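Local coordinates for protein subclass B3 metallo-beta-lactamase (Sphingobium indicum, PDB 7LUU) that hydrolyses beta-lactam antibiotics, as a subclass B3 metallo-beta-lactamase with two zinc ions and an unusual glutamate among the metal ligands of its active site, at residues Ala196-Thr201 against Glu249-Arg254; Ser225-Ser230 against Pro268-Ala273; Ile192-Thr197 against Gly203-Ser208; Leu263-Pro268 against Arg284-Arg289. All coordinates share one frame; numbering follows the deposited sequence. Where two conformers were deposited one is given.

Contact 1 of 4, residues Ala196-Thr201 against Glu249-Arg254; sequences ATPGHT and EASYRR. With ZN (zinc ion), chain B.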
loop_
_atom_site.group_PDB
_atom_site.type_symbol
_atom_site.label_atom_id
_atom_site.label_comp_id
_atom_site.label_asym_id
_atom_site.label_seq_id
_atom_site.Cartn_x
_atom_site.Cartn_y
_atom_site.Cartn_z
ATOM N N ALA A 196 -6.748 -2.522 9.509
ATOM C CA ALA A 196 -6.258 -1.161 9.771
ATOM C C ALA A 196 -4.867 -1.233 10.365
ATOM O O ALA A 196 -4.671 -1.881 11.417
ATOM C CB ALA A 196 -7.190 -0.441 10.749
ATOM N N THR A 197 -3.885 -0.511 9.761
ATOM C CA THR A 197 -2.517 -0.536 10.324
ATOM C C THR A 197 -2.018 0.908 10.357
ATOM O O THR A 197 -1.153 1.310 9.580
ATOM C CB THR A 197 -1.564 -1.457 9.542
ATOM O OG1 THR A 197 -1.692 -1.199 8.127
ATOM C CG2 THR A 197 -1.918 -2.919 9.837
ATOM N N PRO A 198 -2.629 1.733 11.195
ATOM C CA PRO A 198 -2.313 3.175 11.214
ATOM C C PRO A 198 -0.954 3.461 11.820
ATOM O O PRO A 198 -0.333 2.626 12.501
ATOM C CB PRO A 198 -3.419 3.772 12.094
ATOM C CG PRO A 198 -3.773 2.603 12.992
ATOM C CD PRO A 198 -3.699 1.390 12.152
ATOM N N GLY A 199 -0.477 4.677 11.548
ATOM C CA GLY A 199 0.745 5.205 12.137
ATOM C C GLY A 199 1.429 6.104 11.124
ATOM O O GLY A 199 1.757 7.260 11.353
ATOM N N HIS A 200 1.740 5.526 9.961
ATOM C CA HIS A 200 2.319 6.363 8.911
ATOM C C HIS A 200 1.319 7.428 8.497
ATOM O O HIS A 200 1.672 8.620 8.328
ATOM C CB HIS A 200 2.716 5.434 7.754
ATOM C CG HIS A 200 3.308 6.149 6.581
ATOM N ND1 HIS A 200 4.596 6.655 6.581
ATOM C CD2 HIS A 200 2.767 6.461 5.376
ATOM C CE1 HIS A 200 4.822 7.260 5.416
ATOM N NE2 HIS A 200 3.738 7.135 4.668
ATOM N N THR A 201 0.056 7.005 8.348
ATOM C CA THR A 201 -1.105 7.907 8.297
ATOM C C THR A 201 -2.202 7.237 9.095
ATOM O O THR A 201 -2.119 6.051 9.415
ATOM C CB THR A 201 -1.616 8.161 6.873
ATOM O OG1 THR A 201 -2.221 6.974 6.338
ATOM C CG2 THR A 201 -0.491 8.608 5.912
ATOM N N GLU A 249 0.958 1.366 17.820
ATOM C CA GLU A 249 0.929 0.246 18.756
ATOM C C GLU A 249 -0.070 -0.800 18.289
ATOM O O GLU A 249 0.222 -2.002 18.331
ATOM C CB GLU A 249 0.594 0.745 20.165
ATOM C CG GLU A 249 1.641 1.702 20.691
ATOM C CD GLU A 249 1.203 2.511 21.943
ATOM O OE1 GLU A 249 0.072 2.333 22.467
ATOM O OE2 GLU A 249 2.035 3.329 22.400
ATOM N N ALA A 250 -1.233 -0.359 17.773
ATOM C CA ALA A 250 -2.227 -1.319 17.283
ATOM C C ALA A 250 -1.716 -2.046 16.052
ATOM O O ALA A 250 -1.923 -3.259 15.897
ATOM C CB ALA A 250 -3.521 -0.586 16.926
ATOM N N SER A 251 -0.985 -1.332 15.207
ATOM C CA SER A 251 -0.399 -1.953 14.024
ATOM C C SER A 251 0.603 -3.041 14.398
ATOM O O SER A 251 0.655 -4.086 13.731
ATOM C CB SER A 251 0.306 -0.903 13.188
ATOM O OG SER A 251 -0.670 -0.052 12.600
ATOM N N TYR A 252 1.434 -2.795 15.411
ATOM C CA TYR A 252 2.422 -3.799 15.787
ATOM C C TYR A 252 1.729 -5.050 16.297
ATOM O O TYR A 252 2.150 -6.170 15.977
ATOM C CB TYR A 252 3.379 -3.238 16.843
ATOM C CG TYR A 252 4.087 -2.006 16.400
ATOM C CD1 TYR A 252 4.353 -1.790 15.061
ATOM C CD2 TYR A 252 4.487 -1.043 17.358
ATOM C CE1 TYR A 252 5.000 -0.632 14.645
ATOM C CE2 TYR A 252 5.162 0.116 16.968
ATOM C CZ TYR A 252 5.436 0.303 15.596
ATOM O OH TYR A 252 6.093 1.466 15.223
ATOM N N ARG A 253 0.642 -4.870 17.063
ATOM C CA ARG A 253 -0.122 -6.011 17.578
ATOM C C ARG A 253 -0.778 -6.780 16.434
ATOM O O ARG A 253 -0.702 -8.025 16.393
ATOM C CB ARG A 253 -1.206 -5.562 18.575
ATOM C CG ARG A 253 -0.665 -4.951 19.902
ATOM C CD ARG A 253 -1.773 -4.719 20.994
ATOM N NE ARG A 253 -2.763 -3.699 20.639
ATOM C CZ ARG A 253 -2.626 -2.389 20.900
ATOM N NH1 ARG A 253 -1.542 -1.933 21.515
ATOM N NH2 ARG A 253 -3.565 -1.553 20.551
ATOM N N ARG A 254 -1.320 -6.049 15.453
ATOM C CA ARG A 254 -1.930 -6.684 14.285
ATOM C C ARG A 254 -0.885 -7.457 13.513
ATOM O O ARG A 254 -1.090 -8.629 13.145
ATOM C CB ARG A 254 -2.588 -5.640 13.375
ATOM C CG ARG A 254 -3.030 -6.203 12.012
ATOM C CD ARG A 254 -4.119 -7.279 12.248
ATOM N NE ARG A 254 -5.179 -6.710 13.085
ATOM C CZ ARG A 254 -5.825 -7.368 14.049
ATOM N NH1 ARG A 254 -5.549 -8.653 14.303
ATOM N NH2 ARG A 254 -6.733 -6.745 14.795
HETATM ZN ZN ZN B . 3.352 7.599 2.753
HETATM O O HOH W 1 -6.060 -4.080 12.414
HETATM O O HOH W 2 4.594 7.444 1.280
#
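The loop A196-T201, leaving the end of strand 190-196, runs close over one side of helix 242-257, with the CA atoms of T197 and S251 only 4.5 Å apart. So near an approach suits a small residue on the helix, and S251 is the one that meets the loop there. Its side chain faces T197 and P198. A hydrogen bond from S251 OG to P198 O is suggested, but it remains doubtful because the oxygen is modelled too near the backbone of T197; the hydroxyl also lies near G247 O, one turn earlier, and its single proton can serve only one of the two carbonyls fully. The T197 and R254 side chains cross at about a right angle, with T197 CG2 4.1 Å from R254 CG. R254 then bends twice (chi2 63°, chi3 53°), which brings its guanidinium edge to a water lying in the plane of that group. The water accepts from R254 NE at 2.9 Å and donates to A196 O at 2.8 Å. Further along the loop, G199 has a positive phi of 147°, at which a side chain would strike the preceding carbonyl. H200 follows, and its NE2 binds zinc at 2.0 Å beside E122 and H124, while ND1 bonds N227 O. With one ring nitrogen on the metal and the other on a carbonyl, the imidazole has little freedom to rotate.

Contact 2 of 4, residues Ser225-Ser230 against Pro268-Ala273; sequences SLNPVS and PDNAGA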
loop_
_atom_site.group_PDB
_atom_site.type_symbol
_atom_site.label_atom_id
_atom_site.label_comp_id
_atom_site.label_asym_id
_atom_site.label_seq_id
_atom_site.Cartn_x
_atom_site.Cartn_y
_atom_site.Cartn_z
ATOM N N SER A 225 3.191 0.726 4.526
ATOM C CA SER A 225 4.295 1.335 5.260
ATOM C C SER A 225 3.932 1.521 6.716
ATOM O O SER A 225 2.836 1.967 7.043
ATOM C CB SER A 225 4.638 2.667 4.637
ATOM O OG SER A 225 5.700 3.288 5.395
ATOM N N LEU A 226 4.901 1.210 7.598
ATOM C CA LEU A 226 4.867 1.575 9.009
ATOM C C LEU A 226 5.997 2.551 9.329
ATOM O O LEU A 226 6.491 2.565 10.452
ATOM C CB LEU A 226 4.973 0.311 9.884
ATOM C CG LEU A 226 3.801 -0.704 9.766
ATOM C CD1 LEU A 226 4.083 -1.988 10.600
ATOM C CD2 LEU A 226 2.443 -0.084 10.179
ATOM N N ASN A 227 6.432 3.392 8.374
ATOM C CA ASN A 227 7.624 4.216 8.659
ATOM C C ASN A 227 7.196 5.491 9.371
ATOM O O ASN A 227 6.343 6.225 8.859
ATOM C CB ASN A 227 8.347 4.560 7.382
ATOM C CG ASN A 227 8.893 3.354 6.749
ATOM O OD1 ASN A 227 9.313 2.413 7.450
ATOM N ND2 ASN A 227 8.893 3.338 5.425
ATOM N N PRO A 228 7.731 5.776 10.523
ATOM C CA PRO A 228 7.358 7.006 11.220
ATOM C C PRO A 228 8.128 8.183 10.636
ATOM O O PRO A 228 9.179 8.565 11.149
ATOM C CB PRO A 228 7.719 6.725 12.698
ATOM C CG PRO A 228 8.843 5.714 12.614
ATOM C CD PRO A 228 8.649 4.898 11.274
ATOM N N VAL A 229 7.590 8.774 9.604
ATOM C CA VAL A 229 8.214 9.948 9.007
ATOM C C VAL A 229 7.211 11.081 8.968
ATOM O O VAL A 229 5.986 10.888 9.073
ATOM C CB VAL A 229 8.780 9.633 7.616
ATOM C CG1 VAL A 229 9.940 8.700 7.776
ATOM C CG2 VAL A 229 7.718 9.035 6.788
ATOM N N SER A 230 7.742 12.287 8.927
ATOM C CA SER A 230 6.869 13.437 9.045
ATOM C C SER A 230 7.540 14.642 8.405
ATOM O O SER A 230 8.719 14.600 8.017
ATOM C CB SER A 230 6.568 13.740 10.533
ATOM O OG SER A 230 7.690 14.379 11.067
ATOM N N PRO A 268 9.457 -2.087 -0.939
ATOM C CA PRO A 268 9.958 -3.452 -0.695
ATOM C C PRO A 268 11.279 -3.456 0.081
ATOM O O PRO A 268 11.498 -4.380 0.872
ATOM C CB PRO A 268 10.091 -4.044 -2.095
ATOM C CG PRO A 268 10.030 -2.868 -3.029
ATOM C CD PRO A 268 9.266 -1.760 -2.367
ATOM N N ASP A 269 12.050 -2.393 0.011
ATOM C CA ASP A 269 13.318 -2.376 0.767
ATOM C C ASP A 269 13.108 -2.356 2.279
ATOM O O ASP A 269 14.005 -2.773 3.046
ATOM C CB ASP A 269 14.148 -1.184 0.339
ATOM C CG ASP A 269 13.320 0.128 0.217
ATOM O OD1 ASP A 269 12.352 0.250 -0.655
ATOM O OD2 ASP A 269 13.700 1.057 0.993
ATOM N N ASN A 270 11.927 -1.945 2.745
ATOM C CA ASN A 270 11.649 -2.017 4.181
ATOM C C ASN A 270 11.635 -3.443 4.691
ATOM O O ASN A 270 11.835 -3.672 5.898
ATOM C CB ASN A 270 10.261 -1.409 4.524
ATOM C CG ASN A 270 10.161 0.088 4.258
ATOM O OD1 ASN A 270 9.068 0.666 4.425
ATOM N ND2 ASN A 270 11.270 0.718 3.847
ATOM N N ALA A 271 11.269 -4.404 3.856
ATOM C CA ALA A 271 11.260 -5.792 4.269
ATOM C C ALA A 271 12.568 -6.491 3.903
ATOM O O ALA A 271 12.739 -7.680 4.216
ATOM C CB ALA A 271 10.109 -6.538 3.649
ATOM N N GLY A 272 13.468 -5.811 3.231
ATOM C CA GLY A 272 14.709 -6.505 2.985
ATOM C C GLY A 272 15.069 -6.628 1.525
ATOM O O GLY A 272 14.570 -5.895 0.692
ATOM N N ALA A 273 16.003 -7.511 1.258
ATOM C CA ALA A 273 16.510 -7.689 -0.105
ATOM C C ALA A 273 15.459 -8.402 -0.944
ATOM O O ALA A 273 14.830 -9.355 -0.492
ATOM C CB ALA A 273 17.775 -8.544 -0.046
#
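ND2 of N227 has two acceptors: OD1 of N270 at 2.9 Å, across the contact, and a glycerol oxygen, probably from the crystallisation liquor. N227 was modelled in two conformers, and these bonds belong to one of them. The two asparagines reach out from opposite directions and meet with their amide planes 73° apart, so they do not pair amide to amide; a single N-H, bent to 150° at the hydrogen, approaches the N270 carbonyl from a direction tilted away from its plane. In both, CG stands beside the backbone N (chi1 -65°), directing each amide at the other loop. The other end of the N227 amide, OD1, bonds R289 NH2 on helix 282-300, so both polar atoms of the group are used, which suits asparagine to this place between loops. S225 opens an ST turn: with CB-OG extended away from its own backbone N, the hydroxyl accepts from N227 N at 3.1 Å and sets the bend from which the asparagine projects. P228 next centres an inverse gamma turn. These loops follow strands 216-223 and 262-265 at the edge of the metallo-beta-lactamase fold where the zinc ions sit, and S225 packs on E122 and H200. On the other side, A271 N bonds P268 O at 3.0 Å, making a short helical turn that carries N270 toward N227 and lets its side chain touch S265, Y286 and R289.

Contact 3 of 4, residues Ile192-Thr197 against Gly203-Ser208; sequences ITAHAT and GSMTWS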
loop_
_atom_site.group_PDB
_atom_site.type_symbol
_atom_site.label_atom_id
_atom_site.label_comp_id
_atom_site.label_asym_id
_atom_site.label_seq_id
_atom_site.Cartn_x
_atom_site.Cartn_y
_atom_site.Cartn_z
ATOM N N ILE A 192 -10.119 -11.543 0.607
ATOM C CA ILE A 192 -9.067 -10.605 1.008
ATOM C C ILE A 192 -9.520 -9.869 2.267
ATOM O O ILE A 192 -10.550 -9.189 2.253
ATOM C CB ILE A 192 -8.794 -9.612 -0.128
ATOM C CG1 ILE A 192 -8.387 -10.428 -1.403
ATOM C CG2 ILE A 192 -7.665 -8.659 0.276
ATOM C CD1 ILE A 192 -8.553 -9.587 -2.714
ATOM N N THR A 193 -8.719 -9.894 3.317
ATOM C CA THR A 193 -9.128 -9.223 4.545
ATOM C C THR A 193 -8.421 -7.884 4.681
ATOM O O THR A 193 -7.218 -7.781 4.444
ATOM C CB THR A 193 -8.855 -10.076 5.785
ATOM O OG1 THR A 193 -9.583 -11.316 5.671
ATOM C CG2 THR A 193 -9.288 -9.342 7.047
ATOM N N ALA A 194 -9.182 -6.845 5.068
ATOM C CA ALA A 194 -8.614 -5.504 5.341
ATOM C C ALA A 194 -8.195 -5.428 6.812
ATOM O O ALA A 194 -8.960 -5.842 7.704
ATOM C CB ALA A 194 -9.700 -4.438 5.048
ATOM N N HIS A 195 -6.995 -4.898 7.081
ATOM C CA HIS A 195 -6.538 -4.692 8.463
ATOM C C HIS A 195 -6.105 -3.253 8.618
ATOM O O HIS A 195 -5.158 -2.826 7.964
ATOM C CB HIS A 195 -5.369 -5.603 8.837
ATOM C CG HIS A 195 -5.613 -7.029 8.528
ATOM N ND1 HIS A 195 -6.218 -7.909 9.407
ATOM C CD2 HIS A 195 -5.355 -7.732 7.396
ATOM C CE1 HIS A 195 -6.278 -9.109 8.847
ATOM N NE2 HIS A 195 -5.769 -9.037 7.626
ATOM N N ALA A 196 -6.748 -2.522 9.509
ATOM C CA ALA A 196 -6.258 -1.161 9.771
ATOM C C ALA A 196 -4.867 -1.233 10.365
ATOM O O ALA A 196 -4.671 -1.881 11.417
ATOM C CB ALA A 196 -7.190 -0.441 10.749
ATOM N N THR A 197 -3.885 -0.511 9.761
ATOM C CA THR A 197 -2.517 -0.536 10.324
ATOM C C THR A 197 -2.018 0.908 10.357
ATOM O O THR A 197 -1.153 1.310 9.580
ATOM C CB THR A 197 -1.564 -1.457 9.542
ATOM O OG1 THR A 197 -1.692 -1.199 8.127
ATOM C CG2 THR A 197 -1.918 -2.919 9.837
ATOM N N GLY A 203 -5.211 6.362 8.124
ATOM C CA GLY A 203 -5.971 5.445 7.302
ATOM C C GLY A 203 -5.130 4.385 6.633
ATOM O O GLY A 203 -5.658 3.664 5.770
ATOM N N SER A 204 -3.858 4.259 6.999
ATOM C CA SER A 204 -3.040 3.211 6.391
ATOM C C SER A 204 -3.655 1.832 6.636
ATOM O O SER A 204 -4.163 1.537 7.744
ATOM C CB SER A 204 -1.624 3.253 6.974
ATOM O OG SER A 204 -0.947 4.454 6.510
ATOM N N MET A 205 -3.540 0.963 5.621
ATOM C CA MET A 205 -4.286 -0.301 5.676
ATOM C C MET A 205 -3.467 -1.392 5.009
ATOM O O MET A 205 -2.846 -1.165 3.968
ATOM C CB MET A 205 -5.661 -0.158 4.986
ATOM C CG MET A 205 -6.507 -1.499 5.047
ATOM S SD MET A 205 -8.289 -1.069 4.935
ATOM C CE MET A 205 -8.658 -0.991 6.702
ATOM N N THR A 206 -3.500 -2.583 5.608
ATOM C CA THR A 206 -2.786 -3.777 5.167
ATOM C C THR A 206 -3.815 -4.795 4.694
ATOM O O THR A 206 -4.930 -4.846 5.193
ATOM C CB THR A 206 -1.965 -4.297 6.362
ATOM O OG1 THR A 206 -0.908 -3.381 6.612
ATOM C CG2 THR A 206 -1.399 -5.748 6.149
ATOM N N TRP A 207 -3.447 -5.586 3.688
ATOM C CA TRP A 207 -4.345 -6.543 3.062
ATOM C C TRP A 207 -3.777 -7.938 3.179
ATOM O O TRP A 207 -2.603 -8.131 2.868
ATOM C CB TRP A 207 -4.484 -6.150 1.556
ATOM C CG TRP A 207 -4.819 -4.680 1.376
ATOM C CD1 TRP A 207 -3.919 -3.622 1.179
ATOM C CD2 TRP A 207 -6.106 -4.089 1.532
ATOM N NE1 TRP A 207 -4.631 -2.421 1.121
ATOM C CE2 TRP A 207 -5.958 -2.678 1.366
ATOM C CE3 TRP A 207 -7.397 -4.629 1.793
ATOM C CZ2 TRP A 207 -7.052 -1.806 1.410
ATOM C CZ3 TRP A 207 -8.458 -3.776 1.818
ATOM C CH2 TRP A 207 -8.282 -2.356 1.648
ATOM N N SER A 208 -4.637 -8.938 3.473
ATOM C CA SER A 208 -4.145 -10.302 3.524
ATOM C C SER A 208 -5.074 -11.247 2.778
ATOM O O SER A 208 -6.299 -11.049 2.713
ATOM C CB SER A 208 -3.987 -10.777 5.000
ATOM O OG SER A 208 -5.292 -10.843 5.627
#
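H195 and S208 meet diagonally across two antiparallel strands: the hydroxyl comes to the edge of the imidazole, in its plane, and shares a hydrogen bond of 2.7 Å between NE2 and OG, nearly straight at 165°. S208 OG reaches it by standing between its own backbone N and carbonyl carbon (chi1 66°). Histidine is long enough to span this diagonal while its backbone pairs with T206, the bond from T206 N to H195 O being 2.9 Å long. T206 lies on the same face of the sheet; its side chain and that of T197 cross at about a right angle and share a hydrogen bond, OG1 to OG1 2.8 Å. Both also bond S224, tying this hairpin to the end of strand 216-223. The other face is apolar. CB of A194, a small residue, lies 3.5 Å from CZ3 of W207 and 3.7 Å from SD of M205, meeting the indole obliquely. CG of M205 rests over one face of that indole near its rim, and the thioether then turns at chi3 to carry CE toward A196. W207 and I192 pack on L119 of strand 115-119, while H195 faces R254 of helix 242-257. This is one half of the alpha-beta/beta-alpha sandwich of metallo-beta-lactamases, in which two facing sheets carry helices on their outer sides, and this hairpin's connecting loop supplies zinc ligand H200.

Contact 4 of 4, residues Leu263-Pro268 against Arg284-Arg289; sequences LISAHP and RSYAER. With ZN (zinc ion), chain C.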
loop_
_atom_site.group_PDB
_atom_site.type_symbol
_atom_site.label_atom_id
_atom_site.label_comp_id
_atom_site.label_asym_id
_atom_site.label_seq_id
_atom_site.Cartn_x
_atom_site.Cartn_y
_atom_site.Cartn_z
ATOM N N LEU A 263 5.448 -11.862 2.948
ATOM C CA LEU A 263 5.275 -10.433 3.260
ATOM C C LEU A 263 5.702 -9.622 2.052
ATOM O O LEU A 263 6.855 -9.733 1.593
ATOM C CB LEU A 263 6.158 -10.065 4.483
ATOM C CG LEU A 263 6.258 -8.541 4.705
ATOM C CD1 LEU A 263 4.877 -7.919 5.037
ATOM C CD2 LEU A 263 7.281 -8.254 5.776
ATOM N N ILE A 264 4.778 -8.835 1.512
ATOM C CA ILE A 264 5.103 -7.834 0.474
ATOM C C ILE A 264 4.987 -6.486 1.147
ATOM O O ILE A 264 3.912 -6.158 1.640
ATOM C CB ILE A 264 4.119 -7.901 -0.703
ATOM C CG1 ILE A 264 4.190 -9.258 -1.408
ATOM C CG2 ILE A 264 4.449 -6.752 -1.723
ATOM C CD1 ILE A 264 2.936 -9.548 -2.259
ATOM N N SER A 265 6.082 -5.709 1.194
ATOM C CA SER A 265 6.054 -4.370 1.840
ATOM C C SER A 265 5.804 -3.297 0.767
ATOM O O SER A 265 6.435 -3.333 -0.279
ATOM C CB SER A 265 7.447 -4.152 2.500
ATOM O OG SER A 265 7.583 -2.803 2.900
ATOM N N ALA A 266 4.920 -2.323 1.033
ATOM C CA ALA A 266 4.666 -1.237 0.055
ATOM C C ALA A 266 5.964 -0.616 -0.503
ATOM O O ALA A 266 6.108 -0.453 -1.718
ATOM C CB ALA A 266 3.842 -0.139 0.711
ATOM N N HIS A 267 6.933 -0.276 0.355
ATOM C CA HIS A 267 8.300 -0.046 -0.117
ATOM C C HIS A 267 9.060 -1.354 0.095
ATOM O O HIS A 267 9.332 -1.695 1.253
ATOM C CB HIS A 267 8.948 1.064 0.736
ATOM C CG HIS A 267 8.373 2.427 0.472
ATOM N ND1 HIS A 267 8.859 3.243 -0.538
ATOM C CD2 HIS A 267 7.336 3.083 1.023
ATOM C CE1 HIS A 267 8.169 4.362 -0.557
ATOM N NE2 HIS A 267 7.204 4.283 0.351
ATOM N N PRO A 268 9.457 -2.087 -0.939
ATOM C CA PRO A 268 9.958 -3.452 -0.695
ATOM C C PRO A 268 11.279 -3.456 0.081
ATOM O O PRO A 268 11.498 -4.380 0.872
ATOM C CB PRO A 268 10.091 -4.044 -2.095
ATOM C CG PRO A 268 10.030 -2.868 -3.029
ATOM C CD PRO A 268 9.266 -1.760 -2.367
ATOM N N ARG A 284 6.304 -10.189 11.848
ATOM C CA ARG A 284 6.760 -9.757 13.173
ATOM C C ARG A 284 8.051 -8.946 13.077
ATOM O O ARG A 284 8.182 -7.914 13.744
ATOM C CB ARG A 284 6.909 -10.968 14.112
ATOM C CG ARG A 284 5.525 -11.401 14.640
ATOM C CD ARG A 284 5.631 -12.591 15.632
ATOM N NE ARG A 284 6.001 -13.851 14.984
ATOM C CZ ARG A 284 5.172 -14.651 14.289
ATOM N NH1 ARG A 284 3.847 -14.348 14.089
ATOM N NH2 ARG A 284 5.687 -15.775 13.769
ATOM N N SER A 285 8.999 -9.384 12.241
ATOM C CA SER A 285 10.243 -8.620 12.042
ATOM C C SER A 285 9.976 -7.257 11.448
ATOM O O SER A 285 10.644 -6.269 11.808
ATOM C CB SER A 285 11.204 -9.407 11.160
ATOM O OG SER A 285 11.602 -10.560 11.915
ATOM N N TYR A 286 9.069 -7.204 10.487
ATOM C CA TYR A 286 8.708 -5.938 9.863
ATOM C C TYR A 286 8.194 -4.967 10.914
ATOM O O TYR A 286 8.543 -3.782 10.910
ATOM C CB TYR A 286 7.662 -6.210 8.789
ATOM C CG TYR A 286 7.154 -5.033 7.952
ATOM C CD1 TYR A 286 7.945 -4.471 6.958
ATOM C CD2 TYR A 286 5.900 -4.468 8.216
ATOM C CE1 TYR A 286 7.458 -3.418 6.161
ATOM C CE2 TYR A 286 5.408 -3.416 7.442
ATOM C CZ TYR A 286 6.199 -2.884 6.453
ATOM O OH TYR A 286 5.723 -1.906 5.632
ATOM N N ALA A 287 7.292 -5.440 11.780
ATOM C CA ALA A 287 6.770 -4.579 12.854
ATOM C C ALA A 287 7.883 -4.155 13.801
ATOM O O ALA A 287 7.920 -3.008 14.229
ATOM C CB ALA A 287 5.690 -5.308 13.622
ATOM N N GLU A 288 8.783 -5.076 14.167
ATOM C CA GLU A 288 9.858 -4.707 15.094
ATOM C C GLU A 288 10.760 -3.634 14.503
ATOM O O GLU A 288 11.235 -2.746 15.241
ATOM C CB GLU A 288 10.701 -5.919 15.471
ATOM C CG GLU A 288 11.768 -5.551 16.531
ATOM C CD GLU A 288 11.158 -4.943 17.821
ATOM O OE1 GLU A 288 10.091 -5.415 18.320
ATOM O OE2 GLU A 288 11.749 -3.949 18.310
ATOM N N ARG A 289 11.042 -3.719 13.184
ATOM C CA ARG A 289 11.793 -2.639 12.495
ATOM C C ARG A 289 11.145 -1.282 12.698
ATOM O O ARG A 289 11.838 -0.294 13.056
ATOM C CB ARG A 289 11.958 -2.949 10.981
ATOM C CG ARG A 289 12.383 -1.712 10.071
ATOM C CD ARG A 289 12.425 -1.993 8.556
ATOM N NE ARG A 289 13.038 -0.835 7.858
ATOM C CZ ARG A 289 12.348 0.269 7.513
ATOM N NH1 ARG A 289 12.938 1.316 6.950
ATOM N NH2 ARG A 289 11.033 0.311 7.730
HETATM ZN ZN ZN C . 5.639 5.566 0.592
HETATM O O HOH W 2 4.594 7.444 1.280
HETATM O O HOH W 3 5.274 4.906 2.521
#
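The Y286 ring meets two side chains of strand 262-265 obliquely, at different ends. L263 crosses the tyrosine at about a right angle and lays CD2 3.7 Å from Y286 CB, by the root of the ring, whereas S265 brings OG to within 3.3 Å of CE1, nearer the phenol end; A223 and M255 also touch this side chain. The second flat group, the H267 ring, has a zinc-bound water lying in its plane beyond one edge and meets the H127 ring nearly perpendicularly. With CG anti to the backbone N (chi1 -178°), Y286 leans from helix 282-300 onto the sheet. Tyrosine suits the place because its apolar root packs against the leucine methyl while its hydroxyl bonds the S224 carbonyl. This is one outer layer of the alpha-beta/beta-alpha sandwich, where the C-terminal helix covers the sheet; the disulfide C260-C283 ties the helix to the chain just before strand 262-265. S265 is a small residue beside the tyrosine ring, and its hydroxyl folds back to donate to H267 O at 2.6 Å, coming from well above the plane of that carbonyl. The bond holds the turn as the strand gives way to the metal-binding loop. NE2 of H267 binds zinc at 2.0 Å together with D126 and H127. Two waters also bind this zinc, water 3 at 2.1 Å and water 2 at 2.3 Å.

How the contacts relate
Contacts 1 and 4 each hand one histidine to the metal centre: the zinc ions lie 3.7 Å apart and share a water, 1.9 Å from the ion of H200 and 2.3 Å from that of H267. Contact 2 joins these two sides, since N227 O lies 2.9 Å from H200 ND1 and N227 OD1 2.7 Å from R289 NH2; its centre is about 7 Å from that of contact 4. Contact 3 shares A196 and T197 with contact 1, centres about 9 Å apart, and forms the hairpin whose connecting loop carries H200. Contacts 3 and 4 do not touch, their nearest atoms being about 6 Å apart, yet both reach the same mixed sheet, contact 4 through strand 262-265.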